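Local coordinates for protein enoyl-CoA hydratase subunit I (PDB 2PBP) that probably acts as a hydro-lyase of the crotonase family, hydrating the double bond of enoyl-CoA thioesters, at residues Val5-Arg10 and Ala35-Ala40; Pro202-Leu207 and Tyr232-Ser237. All blocks are in the same frame, centred on the assembly; numbering follows the deposited sequence.

Contact 1 of 2, residues Val5-Arg10 and Ala35-Ala40; sequences VSIAAR and AEIVAA
The carboxylate of Glu-36 takes three hydrogen bonds from the start of the chain. Its OE1 accepts two backbone N-H groups. Ser-6 N comes in on the syn side, 2.8 Å from Glu-36 OE1. Val-5 N, 3.0 Å from Glu-36 OE1, arrives from above the carboxylate plane. Its path is the more bent, with an N-H...O angle of 134°. The other oxygen, Glu-36 OE2, receives the hydroxyl of Ser-6, OG lying 2.9 Å away and well out of the plane. Both oxygens are thus held by the backbone and side chain of Ser-6, which should fix the rotation of the group. Val-5 brings CG2 to 3.3 Å from Glu-36 OE2, its side chain crossing that of Glu-36 at about a right angle. Deeper in, the contact turns apolar: Ile-7 rests CG2 on Ile-37 CG1 and reaches with CD1 to 4.2 Å from Ala-40 CB, one helical turn beyond Glu-36. In the next shell, Gln-32 NE2 gives Glu-36 OE2 a further hydrogen bond, Met-33 and Leu-20 pack on Ile-7, and Ser-6 bonds through its backbone to Ala-21. Strand 7-10 and helix 35-40 run nearly parallel, 12° apart with axes 9.5 Å from each other, an edge strand packed on a helix in the layered beta-alpha core of the crotonase fold.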
ATOM      1  N   VAL A   5      31.492  15.768 -10.454  1.00 32.63           N
ATOM      2  CA  VAL A   5      32.724  15.588  -9.702  1.00 30.87           C
ATOM      3  C   VAL A   5      32.500  14.874  -8.373  1.00 28.42           C
ATOM      4  O   VAL A   5      33.460  14.525  -7.688  1.00 29.98           O
ATOM      5  CB  VAL A   5      33.405  16.946  -9.423  1.00 33.04           C
ATOM      6  CG1 VAL A   5      33.842  17.584 -10.729  1.00 31.95           C
ATOM      7  CG2 VAL A   5      32.447  17.868  -8.681  1.00 33.28           C
ATOM      8  N   SER A   6      31.238  14.649  -8.014  1.00 21.47           N
ATOM      9  CA  SER A   6      30.921  13.984  -6.754  1.00 18.24           C
ATOM     10  C   SER A   6      30.185  12.658  -6.929  1.00 15.53           C
ATOM     11  O   SER A   6      30.003  11.917  -5.965  1.00 12.06           O
ATOM     12  CB  SER A   6      30.089  14.913  -5.866  1.00 18.74           C
ATOM     13  OG  SER A   6      30.779  16.127  -5.621  1.00 23.92           O
ATOM     14  N   ILE A   7      29.755  12.367  -8.152  1.00 13.36           N
ATOM     15  CA  ILE A   7      29.048  11.120  -8.423  1.00 13.37           C
ATOM     16  C   ILE A   7      29.532  10.496  -9.723  1.00 13.76           C
ATOM     17  O   ILE A   7      30.212  11.145 -10.515  1.00 11.92           O
ATOM     18  CB  ILE A   7      27.509  11.349  -8.512  1.00 14.76           C
ATOM     19  CG1 ILE A   7      27.167  12.311  -9.654  1.00 16.47           C
ATOM     20  CG2 ILE A   7      26.991  11.912  -7.197  1.00 13.87           C
ATOM     21  CD1 ILE A   7      27.019  11.658 -11.018  1.00 13.93           C
ATOM     22  N   ALA A   8      29.183   9.230  -9.924  1.00 11.60           N
ATOM     23  CA  ALA A   8      29.550   8.502 -11.130  1.00 12.42           C
ATOM     24  C   ALA A   8      28.318   7.743 -11.606  1.00 13.90           C
ATOM     25  O   ALA A   8      27.755   6.937 -10.864  1.00 13.88           O
ATOM     26  CB  ALA A   8      30.685   7.533 -10.836  1.00 12.56           C
ATOM     27  N   ALA A   9      27.894   8.012 -12.836  1.00 13.32           N
ATOM     28  CA  ALA A   9      26.720   7.350 -13.394  1.00 12.96           C
ATOM     29  C   ALA A   9      27.094   6.392 -14.515  1.00 14.95           C
ATOM     30  O   ALA A   9      28.047   6.627 -15.261  1.00 16.00           O
ATOM     31  CB  ALA A   9      25.727   8.391 -13.905  1.00 13.71           C
ATOM     32  N   ARG A  10      26.335   5.309 -14.628  1.00 14.49           N
ATOM     33  CA  ARG A  10      26.567   4.307 -15.659  1.00 14.31           C
ATOM     34  C   ARG A  10      25.279   3.545 -15.920  1.00 14.08           C
ATOM     35  O   ARG A  10      24.331   3.627 -15.140  1.00 10.69           O
ATOM     36  CB  ARG A  10      27.664   3.327 -15.226  1.00 13.43           C
ATOM     37  CG  ARG A  10      27.315   2.466 -14.019  1.00 15.28           C
ATOM     38  CD  ARG A  10      28.521   1.640 -13.575  1.00 18.27           C
ATOM     39  NE  ARG A  10      28.253   0.855 -12.372  1.00 22.67           N
ATOM     40  CZ  ARG A  10      27.597  -0.303 -12.356  1.00 25.73           C
ATOM     41  NH1 ARG A  10      27.135  -0.829 -13.485  1.00 27.31           N
ATOM     42  NH2 ARG A  10      27.399  -0.933 -11.206  1.00 28.82           N
ATOM     43  N   ALA A  35      22.784  18.481  -5.353  1.00  6.54           N
ATOM     44  CA  ALA A  35      22.501  19.065  -6.658  1.00  8.56           C
ATOM     45  C   ALA A  35      22.943  18.125  -7.777  1.00  8.87           C
ATOM     46  O   ALA A  35      22.236  17.960  -8.768  1.00  9.03           O
ATOM     47  CB  ALA A  35      23.194  20.417  -6.800  1.00  7.63           C
ATOM     48  N   GLU A  36      24.107  17.504  -7.618  1.00  9.22           N
ATOM     49  CA  GLU A  36      24.601  16.579  -8.634  1.00 11.14           C
ATOM     50  C   GLU A  36      23.709  15.344  -8.718  1.00 10.31           C
ATOM     51  O   GLU A  36      23.425  14.844  -9.809  1.00  7.25           O
ATOM     52  CB  GLU A  36      26.046  16.170  -8.334  1.00 11.91           C
ATOM     53  CG  GLU A  36      27.051  17.288  -8.587  1.00 15.61           C
ATOM     54  CD  GLU A  36      28.489  16.833  -8.442  1.00 20.00           C
ATOM     55  OE1 GLU A  36      28.849  15.802  -9.047  1.00 18.51           O
ATOM     56  OE2 GLU A  36      29.261  17.509  -7.730  1.00 25.45           O
ATOM     57  N   ILE A  37      23.263  14.861  -7.565  1.00 10.50           N
ATOM     58  CA  ILE A  37      22.389  13.696  -7.524  1.00  8.96           C
ATOM     59  C   ILE A  37      21.087  14.021  -8.251  1.00  9.88           C
ATOM     60  O   ILE A  37      20.607  13.229  -9.057  1.00 10.40           O
ATOM     61  CB  ILE A  37      22.081  13.279  -6.069  1.00  7.32           C
ATOM     62  CG1 ILE A  37      23.374  12.837  -5.375  1.00 10.13           C
ATOM     63  CG2 ILE A  37      21.043  12.166  -6.055  1.00  8.85           C
ATOM     64  CD1 ILE A  37      23.282  12.724  -3.854  1.00 13.93           C
ATOM     65  N   VAL A  38      20.524  15.194  -7.972  1.00 10.24           N
ATOM     66  CA  VAL A  38      19.278  15.615  -8.612  1.00 12.82           C
ATOM     67  C   VAL A  38      19.433  15.682 -10.129  1.00 11.10           C
ATOM     68  O   VAL A  38      18.572  15.210 -10.878  1.00 10.14           O
ATOM     69  CB  VAL A  38      18.825  17.004  -8.103  1.00 12.89           C
ATOM     70  CG1 VAL A  38      17.661  17.518  -8.942  1.00 16.21           C
ATOM     71  CG2 VAL A  38      18.415  16.907  -6.646  1.00 15.23           C
ATOM     72  N   ALA A  39      20.538  16.266 -10.577  1.00  9.79           N
ATOM     73  CA  ALA A  39      20.799  16.396 -12.002  1.00  8.94           C
ATOM     74  C   ALA A  39      20.915  15.023 -12.660  1.00  7.70           C
ATOM     75  O   ALA A  39      20.331  14.782 -13.715  1.00  9.84           O
ATOM     76  CB  ALA A  39      22.074  17.197 -12.225  1.00 11.04           C
ATOM     77  N   ALA A  40      21.659  14.123 -12.027  1.00  7.95           N
ATOM     78  CA  ALA A  40      21.848  12.780 -12.569  1.00  8.89           C
ATOM     79  C   ALA A  40      20.542  11.991 -12.585  1.00  8.63           C
ATOM     80  O   ALA A  40      20.227  11.315 -13.570  1.00  8.61           O
ATOM     81  CB  ALA A  40      22.900  12.030 -11.756  1.00 10.25           C
TER

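Contact 2 of 2, residues Pro202-Leu207 and Tyr232-Ser237; sequences PLALRL and YLLFAS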
ATOM      1  N   PRO A 202       6.778  -0.621 -18.349  1.00  4.61           N
ATOM      2  CA  PRO A 202       7.216   0.680 -17.824  1.00  4.30           C
ATOM      3  C   PRO A 202       6.076   1.628 -17.434  1.00  6.35           C
ATOM      4  O   PRO A 202       6.136   2.284 -16.388  1.00  6.48           O
ATOM      5  CB  PRO A 202       8.075   1.237 -18.960  1.00  6.17           C
ATOM      6  CG  PRO A 202       8.652  -0.007 -19.585  1.00  6.72           C
ATOM      7  CD  PRO A 202       7.435  -0.919 -19.633  1.00  2.82           C
ATOM      8  N   LEU A 203       5.043   1.702 -18.270  1.00  4.86           N
ATOM      9  CA  LEU A 203       3.909   2.581 -17.991  1.00  5.90           C
ATOM     10  C   LEU A 203       3.139   2.089 -16.769  1.00  5.45           C
ATOM     11  O   LEU A 203       2.656   2.889 -15.964  1.00  3.52           O
ATOM     12  CB  LEU A 203       2.978   2.656 -19.207  1.00  5.30           C
ATOM     13  CG  LEU A 203       3.551   3.390 -20.422  1.00  7.32           C
ATOM     14  CD1 LEU A 203       2.773   3.007 -21.673  1.00  9.28           C
ATOM     15  CD2 LEU A 203       3.505   4.897 -20.185  1.00  9.48           C
ATOM     16  N   ALA A 204       3.029   0.772 -16.628  1.00  5.44           N
ATOM     17  CA  ALA A 204       2.330   0.208 -15.482  1.00  5.78           C
ATOM     18  C   ALA A 204       3.100   0.526 -14.198  1.00  5.28           C
ATOM     19  O   ALA A 204       2.502   0.949 -13.210  1.00  4.85           O
ATOM     20  CB  ALA A 204       2.160  -1.307 -15.648  1.00  5.51           C
ATOM     21  N   LEU A 205       4.421   0.339 -14.198  1.00  4.54           N
ATOM     22  CA  LEU A 205       5.194   0.638 -12.991  1.00  4.50           C
ATOM     23  C   LEU A 205       5.108   2.127 -12.642  1.00  5.11           C
ATOM     24  O   LEU A 205       4.991   2.502 -11.475  1.00  4.80           O
ATOM     25  CB  LEU A 205       6.666   0.245 -13.162  1.00  4.50           C
ATOM     26  CG  LEU A 205       7.005  -1.228 -13.410  1.00  4.76           C
ATOM     27  CD1 LEU A 205       8.480  -1.462 -13.085  1.00  4.52           C
ATOM     28  CD2 LEU A 205       6.134  -2.126 -12.549  1.00  4.93           C
ATOM     29  N   ARG A 206       5.154   2.966 -13.671  1.00  3.78           N
ATOM     30  CA  ARG A 206       5.093   4.415 -13.518  1.00  5.96           C
ATOM     31  C   ARG A 206       3.766   4.878 -12.920  1.00  7.48           C
ATOM     32  O   ARG A 206       3.745   5.632 -11.944  1.00  4.29           O
ATOM     33  CB  ARG A 206       5.299   5.070 -14.886  1.00  6.32           C
ATOM     34  CG  ARG A 206       5.257   6.598 -14.931  1.00  7.47           C
ATOM     35  CD  ARG A 206       5.186   7.023 -16.397  1.00  9.19           C
ATOM     36  NE  ARG A 206       5.196   8.464 -16.637  1.00  7.23           N
ATOM     37  CZ  ARG A 206       6.293   9.215 -16.670  1.00  8.77           C
ATOM     38  NH1 ARG A 206       7.484   8.667 -16.466  1.00  7.66           N
ATOM     39  NH2 ARG A 206       6.202  10.510 -16.959  1.00  8.91           N
ATOM     40  N   LEU A 207       2.662   4.424 -13.503  1.00  5.86           N
ATOM     41  CA  LEU A 207       1.341   4.820 -13.025  1.00  5.93           C
ATOM     42  C   LEU A 207       0.963   4.185 -11.688  1.00  5.51           C
ATOM     43  O   LEU A 207       0.183   4.756 -10.924  1.00  3.90           O
ATOM     44  CB  LEU A 207       0.284   4.529 -14.096  1.00  5.67           C
ATOM     45  CG  LEU A 207       0.132   5.661 -15.130  1.00  8.61           C
ATOM     46  CD1 LEU A 207       1.494   6.029 -15.714  1.00  8.18           C
ATOM     47  CD2 LEU A 207      -0.831   5.239 -16.233  1.00  7.42           C
ATOM     48  N   TYR A 232      -7.538   3.658 -16.628  1.00  4.95           N
ATOM     49  CA  TYR A 232      -8.078   3.940 -17.959  1.00  5.40           C
ATOM     50  C   TYR A 232      -6.956   4.201 -18.954  1.00  4.95           C
ATOM     51  O   TYR A 232      -6.969   3.688 -20.077  1.00  4.30           O
ATOM     52  CB  TYR A 232      -8.974   5.185 -17.953  1.00  3.09           C
ATOM     53  CG  TYR A 232     -10.232   5.117 -17.115  1.00  6.65           C
ATOM     54  CD1 TYR A 232     -10.672   3.916 -16.553  1.00  8.00           C
ATOM     55  CD2 TYR A 232     -11.001   6.261 -16.909  1.00  7.16           C
ATOM     56  CE1 TYR A 232     -11.856   3.862 -15.804  1.00  5.79           C
ATOM     57  CE2 TYR A 232     -12.181   6.219 -16.167  1.00  6.95           C
ATOM     58  CZ  TYR A 232     -12.601   5.018 -15.617  1.00  9.63           C
ATOM     59  OH  TYR A 232     -13.771   4.986 -14.886  1.00  8.98           O
ATOM     60  N   LEU A 233      -5.993   5.019 -18.536  1.00  2.70           N
ATOM     61  CA  LEU A 233      -4.869   5.392 -19.388  1.00  5.04           C
ATOM     62  C   LEU A 233      -4.023   4.224 -19.863  1.00  4.68           C
ATOM     63  O   LEU A 233      -3.530   4.233 -20.992  1.00  6.36           O
ATOM     64  CB  LEU A 233      -3.981   6.417 -18.673  1.00  4.49           C
ATOM     65  CG  LEU A 233      -4.539   7.845 -18.663  1.00  6.91           C
ATOM     66  CD1 LEU A 233      -3.697   8.736 -17.750  1.00  8.10           C
ATOM     67  CD2 LEU A 233      -4.554   8.390 -20.088  1.00  7.22           C
ATOM     68  N   LEU A 234      -3.848   3.216 -19.015  1.00  4.39           N
ATOM     69  CA  LEU A 234      -3.047   2.068 -19.416  1.00  5.29           C
ATOM     70  C   LEU A 234      -3.678   1.307 -20.579  1.00  5.52           C
ATOM     71  O   LEU A 234      -2.984   0.599 -21.306  1.00  7.55           O
ATOM     72  CB  LEU A 234      -2.797   1.141 -18.220  1.00  4.82           C
ATOM     73  CG  LEU A 234      -1.828   1.720 -17.179  1.00  5.09           C
ATOM     74  CD1 LEU A 234      -1.681   0.751 -16.015  1.00  8.03           C
ATOM     75  CD2 LEU A 234      -0.460   1.980 -17.818  1.00  6.50           C
ATOM     76  N   PHE A 235      -4.985   1.465 -20.777  1.00  6.30           N
ATOM     77  CA  PHE A 235      -5.641   0.786 -21.889  1.00  6.46           C
ATOM     78  C   PHE A 235      -5.445   1.519 -23.212  1.00  8.02           C
ATOM     79  O   PHE A 235      -6.021   1.151 -24.236  1.00  8.79           O
ATOM     80  CB  PHE A 235      -7.129   0.565 -21.594  1.00  7.81           C
ATOM     81  CG  PHE A 235      -7.377  -0.601 -20.680  1.00  6.86           C
ATOM     82  CD1 PHE A 235      -7.155  -0.486 -19.311  1.00  7.07           C
ATOM     83  CD2 PHE A 235      -7.738  -1.841 -21.197  1.00  6.69           C
ATOM     84  CE1 PHE A 235      -7.283  -1.590 -18.469  1.00  7.27           C
ATOM     85  CE2 PHE A 235      -7.868  -2.956 -20.365  1.00  9.18           C
ATOM     86  CZ  PHE A 235      -7.638  -2.828 -18.998  1.00  8.01           C
ATOM     87  N   ALA A 236      -4.619   2.560 -23.183  1.00  7.96           N
ATOM     88  CA  ALA A 236      -4.302   3.312 -24.388  1.00  8.68           C
ATOM     89  C   ALA A 236      -2.923   2.849 -24.843  1.00  8.99           C
ATOM     90  O   ALA A 236      -2.447   3.236 -25.912  1.00 10.34           O
ATOM     91  CB  ALA A 236      -4.275   4.806 -24.092  1.00  7.48           C
ATOM     92  N   SER A 237      -2.288   2.008 -24.030  1.00  6.98           N
ATOM     93  CA  SER A 237      -0.948   1.525 -24.352  1.00  7.75           C
ATOM     94  C   SER A 237      -0.935   0.239 -25.162  1.00  5.68           C
ATOM     95  O   SER A 237      -1.833  -0.604 -25.049  1.00  5.52           O
ATOM     96  CB  SER A 237      -0.131   1.309 -23.071  1.00  6.07           C
ATOM     97  OG  SER A 237      -0.582   0.174 -22.345  1.00  6.59           O
TER
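Leu-234 turns CG beside its backbone N, anti to the carbonyl carbon (chi1 -71°), and an anti second torsion (chi2 178°) carries CD1 on from there. The end of the side chain lies nearer to helix 202-217 than its first bond would suggest. Its CD2 methyl meets Leu-207 CD2 at 3.6 Å, the two side chains sliding past each other in opposite directions. The same methyl lies 3.8 Å from Leu-203 CB and close to the carbonyl oxygen of Leu-203, while Leu-234 CD1 reaches the backbone of Ala-204, 4.1 Å from its CA. On one flank Leu-207 CD2 also touches Leu-233 CB at 4.2 Å; on another, Leu-203 CD1 packs 3.6 Å from Ser-237 CB. An alanine in place of Leu-234 would probably open a gap between Leu-203, Ala-204 and Leu-207, leaving the CD2 methyl of Leu-207 without its nearest partner here. No hydrogen bond joins the segments, yet the turn that begins at Leu-234 is tied by two bonds to one oxygen: Ser-237 OG donates to Leu-234 O at 2.7 Å, and Ser-237 N bonds the same oxygen at 3.1 Å, closing a type I turn from Leu-234 to Ser-237. Ser-237 is also the N-cap residue of helix 238-248, its OG bonded to Gln-240 N. Met-138 and Val-137 of the second subunit pack on Leu-234 and Ala-204, respectively. Leucine-rich packing between helices 202-217 and 220-234 belongs to the C-terminal helical region of the crotonase fold, here beside a subunit interface.

How the contacts relate
Contact 1 (5-10 with 35-40) comes first along the chain and closes before contact 2 (202-207 with 232-237) opens. Their centres are 29 Å apart and their nearest atoms about 13 Å, so they do not touch; they also share no helix or strand. Contact 1 belongs to the N-terminal part, where strand 7-12 forms an outermost strand of the six-stranded sheet and helix 31-46 packs on it. Contact 2 joins two successive helices of the C-terminal part. Only contact 2 is reached by the second subunit; contact 1 is formed within one chain. One thus lies in the sheet-and-helix core, the other in the helical C-terminal part next to the partner subunit.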